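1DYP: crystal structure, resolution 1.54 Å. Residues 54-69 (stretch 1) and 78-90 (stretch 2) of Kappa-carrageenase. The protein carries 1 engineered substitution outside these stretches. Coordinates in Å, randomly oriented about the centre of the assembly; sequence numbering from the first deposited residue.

Stretch 1 54-69: KLKLTTKRESHQRTFW
Stretch 2 78-90: ANYPLYYTSGVAK

Stretch 1 is one long strand, 54-69; stretch 2 turns a corner at 78-79, runs as a strand to 86, passes Gly87 and resumes at 88-90. Strand 54-69 and the strand ending at 86 run antiparallel, their directions 141° apart, and the two stretches bury 1194 Å² in all.

Three hydrogen-bonded backbone pairs set the register. Lys60 N to Thr85 O is 2.9 Å and Thr85 N to Lys60 O 3.1 Å; His64 N to Leu82 O is 3.1 Å and Leu82 N to His64 O 2.8 Å; Arg66 N to Tyr80 O is 3.2 Å and Tyr80 N to Arg66 O 3.0 Å. Between the first two pairs the register slips by one, a beta bulge: Tyr83 (phi/psi -121/-7) offers its O to Glu62 N at 2.7 Å and, weakly, to Arg61 NH1 at 3.0 Å. Pro81 suits a non-hydrogen-bonded site opposite Gln65, since it has no amide hydrogen to give.

Polar side chains add local ties. Thr59 OG1 (m) donates to Ser86 OG (t) at 2.8 Å. Glu62 extends t,t, bringing OE1 2.7 Å from Thr85 OG1. Arg61 NH1 also donates to Ser63 OG at 2.8 Å, and His64 ND1 to Glu62 O at 2.9 Å, steadying both side chains.

Packing follows the sheet faces. Lys60, His64, Arg66, Tyr80, Leu82 and Thr85 share one; His64 (p) receives Thr85 CG2 over its ring, 4.1 Å from the centroid, and Leu82 CD1 (m,t) lies over the Arg66 guanidinium. On the face of Arg61 and Tyr84, Arg61 CD rests 4.0 Å from the Tyr84 ring centroid. Phe68 and Tyr80, both t, stack face to face, centroids 4.0 Å apart and planes at 18°.

Buried Gly87 lies against Leu57: an ideal CB would sit tightly, 3.2 Å from Leu57 CA. Beyond it, Leu55 CD2 (t,p) meets Ala89 CB at 3.9 Å, a small apolar partner.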

# COMPACT_ATOMS: atom_id res chain seq x y z
N LYS A 54 -1.09 15.41 -11.04
CA LYS A 54 -0.92 14.54 -9.87
C LYS A 54 -2.21 14.00 -9.31
O LYS A 54 -3.26 14.66 -9.35
CB LYS A 54 -0.18 15.28 -8.74
CG LYS A 54 1.30 15.48 -8.96
CD LYS A 54 1.60 16.81 -9.62
CE LYS A 54 3.10 17.01 -9.75
N LEU A 55 -2.13 12.78 -8.80
CA LEU A 55 -3.27 12.14 -8.16
C LEU A 55 -3.13 12.53 -6.69
O LEU A 55 -2.05 12.41 -6.11
CB LEU A 55 -3.18 10.62 -8.27
CG LEU A 55 -4.12 9.84 -7.35
CD1 LEU A 55 -5.56 10.01 -7.83
CD2 LEU A 55 -3.73 8.37 -7.33
N LYS A 56 -4.21 13.02 -6.11
CA LYS A 56 -4.20 13.40 -4.71
C LYS A 56 -5.16 12.49 -3.96
O LYS A 56 -6.33 12.39 -4.33
CB LYS A 56 -4.65 14.86 -4.55
CG LYS A 56 -4.75 15.33 -3.11
CD LYS A 56 -5.19 16.79 -2.98
CE LYS A 56 -4.08 17.75 -3.35
NZ LYS A 56 -4.48 19.17 -3.10
N LEU A 57 -4.66 11.80 -2.95
CA LEU A 57 -5.49 10.91 -2.14
C LEU A 57 -5.57 11.60 -0.79
O LEU A 57 -4.57 11.74 -0.07
CB LEU A 57 -4.84 9.53 -2.04
CG LEU A 57 -4.69 8.84 -3.40
CD1 LEU A 57 -4.04 7.48 -3.24
CD2 LEU A 57 -6.06 8.71 -4.06
N THR A 58 -6.78 12.02 -0.44
CA THR A 58 -7.02 12.77 0.77
C THR A 58 -7.71 12.04 1.91
O THR A 58 -8.65 11.29 1.70
CB THR A 58 -7.88 14.02 0.44
OG1 THR A 58 -7.22 14.78 -0.58
CG2 THR A 58 -8.10 14.88 1.67
N THR A 59 -7.21 12.27 3.12
CA THR A 59 -7.82 11.71 4.32
C THR A 59 -8.52 12.89 4.96
O THR A 59 -7.91 13.94 5.19
CB THR A 59 -6.79 11.14 5.30
OG1 THR A 59 -6.09 10.06 4.69
CG2 THR A 59 -7.49 10.63 6.56
N LYS A 60 -9.81 12.74 5.24
CA LYS A 60 -10.59 13.81 5.83
C LYS A 60 -11.21 13.37 7.14
O LYS A 60 -11.49 12.19 7.34
CB LYS A 60 -11.74 14.21 4.91
CG LYS A 60 -11.38 14.59 3.49
CD LYS A 60 -12.66 14.90 2.71
CE LYS A 60 -12.39 15.28 1.26
NZ LYS A 60 -13.66 15.52 0.51
N ARG A 61 -11.42 14.33 8.03
CA ARG A 61 -12.11 14.02 9.27
C ARG A 61 -13.55 14.00 8.77
O ARG A 61 -14.07 15.03 8.32
CB ARG A 61 -11.92 15.15 10.29
CG ARG A 61 -12.80 15.01 11.53
CD ARG A 61 -12.42 13.83 12.41
NE ARG A 61 -13.27 13.82 13.60
CZ ARG A 61 -14.50 13.34 13.64
NH1 ARG A 61 -15.04 12.80 12.55
NH2 ARG A 61 -15.22 13.44 14.75
N GLU A 62 -14.18 12.84 8.82
CA GLU A 62 -15.54 12.70 8.34
C GLU A 62 -16.27 11.58 9.06
O GLU A 62 -16.04 10.40 8.79
CB GLU A 62 -15.54 12.44 6.83
CG GLU A 62 -16.87 12.00 6.27
CD GLU A 62 -16.95 12.08 4.76
OE1 GLU A 62 -15.89 12.06 4.09
OE2 GLU A 62 -18.08 12.16 4.24
N SER A 63 -17.14 11.96 9.99
CA SER A 63 -17.89 10.98 10.75
C SER A 63 -18.87 10.25 9.84
O SER A 63 -19.47 10.85 8.95
CB SER A 63 -18.67 11.66 11.87
OG SER A 63 -17.78 12.24 12.80
N HIS A 64 -19.00 8.95 10.06
CA HIS A 64 -19.90 8.13 9.28
C HIS A 64 -19.98 6.78 9.96
O HIS A 64 -19.33 6.55 10.98
CB HIS A 64 -19.39 7.97 7.85
CG HIS A 64 -18.11 7.20 7.74
ND1 HIS A 64 -16.89 7.70 8.14
CD2 HIS A 64 -17.85 5.96 7.25
CE1 HIS A 64 -15.94 6.81 7.91
NE2 HIS A 64 -16.50 5.74 7.37
N GLN A 65 -20.79 5.89 9.41
CA GLN A 65 -20.91 4.56 9.96
C GLN A 65 -20.93 3.56 8.83
O GLN A 65 -21.25 3.89 7.69
CB GLN A 65 -22.20 4.42 10.79
CG GLN A 65 -23.48 4.73 10.04
CD GLN A 65 -23.84 3.71 8.98
OE1 GLN A 65 -24.47 4.04 7.97
NE2 GLN A 65 -23.47 2.45 9.21
N ARG A 66 -20.56 2.33 9.16
CA ARG A 66 -20.57 1.24 8.20
C ARG A 66 -20.42 -0.05 8.98
O ARG A 66 -20.04 -0.03 10.15
CB ARG A 66 -19.43 1.37 7.18
CG ARG A 66 -18.01 1.21 7.72
CD ARG A 66 -17.07 0.89 6.56
NE ARG A 66 -15.64 0.97 6.89
CZ ARG A 66 -14.97 0.06 7.58
NH1 ARG A 66 -15.57 -1.04 8.03
NH2 ARG A 66 -13.66 0.22 7.79
N THR A 67 -20.73 -1.17 8.34
CA THR A 67 -20.56 -2.44 9.01
C THR A 67 -19.07 -2.56 9.25
O THR A 67 -18.26 -2.24 8.38
CB THR A 67 -21.08 -3.61 8.16
OG1 THR A 67 -22.51 -3.58 8.14
CG2 THR A 67 -20.63 -4.93 8.74
N PHE A 68 -18.71 -3.01 10.45
CA PHE A 68 -17.31 -3.12 10.84
C PHE A 68 -17.01 -4.51 11.40
O PHE A 68 -17.77 -5.03 12.22
CB PHE A 68 -17.03 -2.06 11.91
CG PHE A 68 -15.65 -2.10 12.49
CD1 PHE A 68 -14.57 -1.57 11.80
CD2 PHE A 68 -15.44 -2.62 13.76
CE1 PHE A 68 -13.30 -1.55 12.36
CE2 PHE A 68 -14.17 -2.61 14.34
CZ PHE A 68 -13.10 -2.07 13.63
N TRP A 69 -15.92 -5.10 10.94
CA TRP A 69 -15.53 -6.41 11.44
C TRP A 69 -14.72 -6.23 12.72
O TRP A 69 -13.63 -5.65 12.70
CB TRP A 69 -14.70 -7.18 10.41
CG TRP A 69 -14.12 -8.46 10.95
CD1 TRP A 69 -12.80 -8.75 11.12
CD2 TRP A 69 -14.84 -9.61 11.40
NE1 TRP A 69 -12.65 -10.02 11.64
CE2 TRP A 69 -13.89 -10.57 11.82
CE3 TRP A 69 -16.20 -9.93 11.48
CZ2 TRP A 69 -14.26 -11.82 12.32
CZ3 TRP A 69 -16.57 -11.18 11.98
CH2 TRP A 69 -15.60 -12.11 12.39
N ALA A 78 -22.89 -3.77 13.11
CA ALA A 78 -23.65 -2.87 12.25
C ALA A 78 -23.56 -1.42 12.73
O ALA A 78 -23.36 -1.16 13.92
CB ALA A 78 -25.11 -3.30 12.19
N ASN A 79 -23.72 -0.49 11.80
CA ASN A 79 -23.69 0.94 12.12
C ASN A 79 -22.54 1.32 13.03
O ASN A 79 -22.72 2.08 13.99
CB ASN A 79 -25.01 1.36 12.77
CG ASN A 79 -26.21 0.99 11.93
OD1 ASN A 79 -26.17 1.07 10.70
ND2 ASN A 79 -27.30 0.61 12.58
N TYR A 80 -21.35 0.81 12.74
CA TYR A 80 -20.17 1.11 13.55
C TYR A 80 -19.66 2.50 13.21
O TYR A 80 -19.34 2.80 12.06
CB TYR A 80 -19.09 0.06 13.29
CG TYR A 80 -17.94 0.10 14.26
CD1 TYR A 80 -16.83 0.91 14.03
CD2 TYR A 80 -17.96 -0.67 15.42
CE1 TYR A 80 -15.76 0.94 14.92
CE2 TYR A 80 -16.90 -0.65 16.32
CZ TYR A 80 -15.80 0.16 16.07
OH TYR A 80 -14.75 0.17 16.95
N PRO A 81 -19.57 3.38 14.22
CA PRO A 81 -19.08 4.74 13.98
C PRO A 81 -17.59 4.85 13.69
O PRO A 81 -16.76 4.32 14.43
CB PRO A 81 -19.48 5.48 15.25
CG PRO A 81 -19.38 4.42 16.29
CD PRO A 81 -20.01 3.22 15.62
N LEU A 82 -17.27 5.53 12.60
CA LEU A 82 -15.88 5.77 12.21
C LEU A 82 -15.74 7.27 12.06
O LEU A 82 -16.74 7.99 11.94
CB LEU A 82 -15.54 5.04 10.91
CG LEU A 82 -15.54 3.51 11.06
CD1 LEU A 82 -15.18 2.86 9.74
CD2 LEU A 82 -14.55 3.10 12.15
N TYR A 83 -14.51 7.76 12.04
CA TYR A 83 -14.31 9.21 12.03
C TYR A 83 -13.54 9.82 10.87
O TYR A 83 -13.48 11.05 10.75
CB TYR A 83 -13.65 9.58 13.35
CG TYR A 83 -14.32 8.89 14.51
CD1 TYR A 83 -15.56 9.31 14.98
CD2 TYR A 83 -13.75 7.75 15.09
CE1 TYR A 83 -16.22 8.61 15.99
CE2 TYR A 83 -14.40 7.05 16.10
CZ TYR A 83 -15.64 7.49 16.55
OH TYR A 83 -16.29 6.79 17.54
N TYR A 84 -12.97 8.99 10.01
CA TYR A 84 -12.21 9.48 8.88
C TYR A 84 -12.49 8.71 7.60
O TYR A 84 -12.80 7.52 7.64
CB TYR A 84 -10.70 9.40 9.16
CG TYR A 84 -10.24 10.16 10.37
CD1 TYR A 84 -10.35 9.60 11.65
CD2 TYR A 84 -9.73 11.45 10.26
CE1 TYR A 84 -9.96 10.31 12.78
CE2 TYR A 84 -9.34 12.17 11.38
CZ TYR A 84 -9.46 11.60 12.64
OH TYR A 84 -9.09 12.31 13.76
N THR A 85 -12.39 9.40 6.47
CA THR A 85 -12.56 8.75 5.17
C THR A 85 -11.26 9.03 4.45
O THR A 85 -10.54 9.98 4.79
CB THR A 85 -13.74 9.34 4.36
OG1 THR A 85 -13.57 10.75 4.19
CG2 THR A 85 -15.06 9.05 5.06
N SER A 86 -10.91 8.21 3.47
CA SER A 86 -9.66 8.44 2.77
C SER A 86 -9.76 8.10 1.29
O SER A 86 -10.83 7.76 0.79
CB SER A 86 -8.53 7.65 3.42
OG SER A 86 -7.28 8.17 3.02
N GLY A 87 -8.62 8.20 0.61
CA GLY A 87 -8.58 7.93 -0.81
C GLY A 87 -7.74 6.74 -1.21
O GLY A 87 -6.74 6.40 -0.57
N VAL A 88 -8.15 6.10 -2.30
CA VAL A 88 -7.46 4.93 -2.82
C VAL A 88 -7.60 4.85 -4.34
O VAL A 88 -8.58 5.34 -4.92
CB VAL A 88 -8.04 3.63 -2.21
CG1 VAL A 88 -9.53 3.53 -2.52
CG2 VAL A 88 -7.30 2.41 -2.75
N ALA A 89 -6.60 4.25 -4.96
CA ALA A 89 -6.58 4.02 -6.40
C ALA A 89 -6.03 2.60 -6.51
O ALA A 89 -4.85 2.36 -6.27
CB ALA A 89 -5.66 5.01 -7.11
N LYS A 90 -6.90 1.65 -6.84
CA LYS A 90 -6.52 0.24 -6.95
C LYS A 90 -6.68 -0.20 -8.40
O LYS A 90 -7.77 -0.10 -8.97
CB LYS A 90 -7.43 -0.59 -6.05
CG LYS A 90 -7.18 -2.10 -6.08
CD LYS A 90 -8.29 -2.80 -5.29
CE LYS A 90 -8.14 -4.31 -5.27
NZ LYS A 90 -9.28 -4.93 -4.51
O HOH W 1 -24.50 -1.71 9.10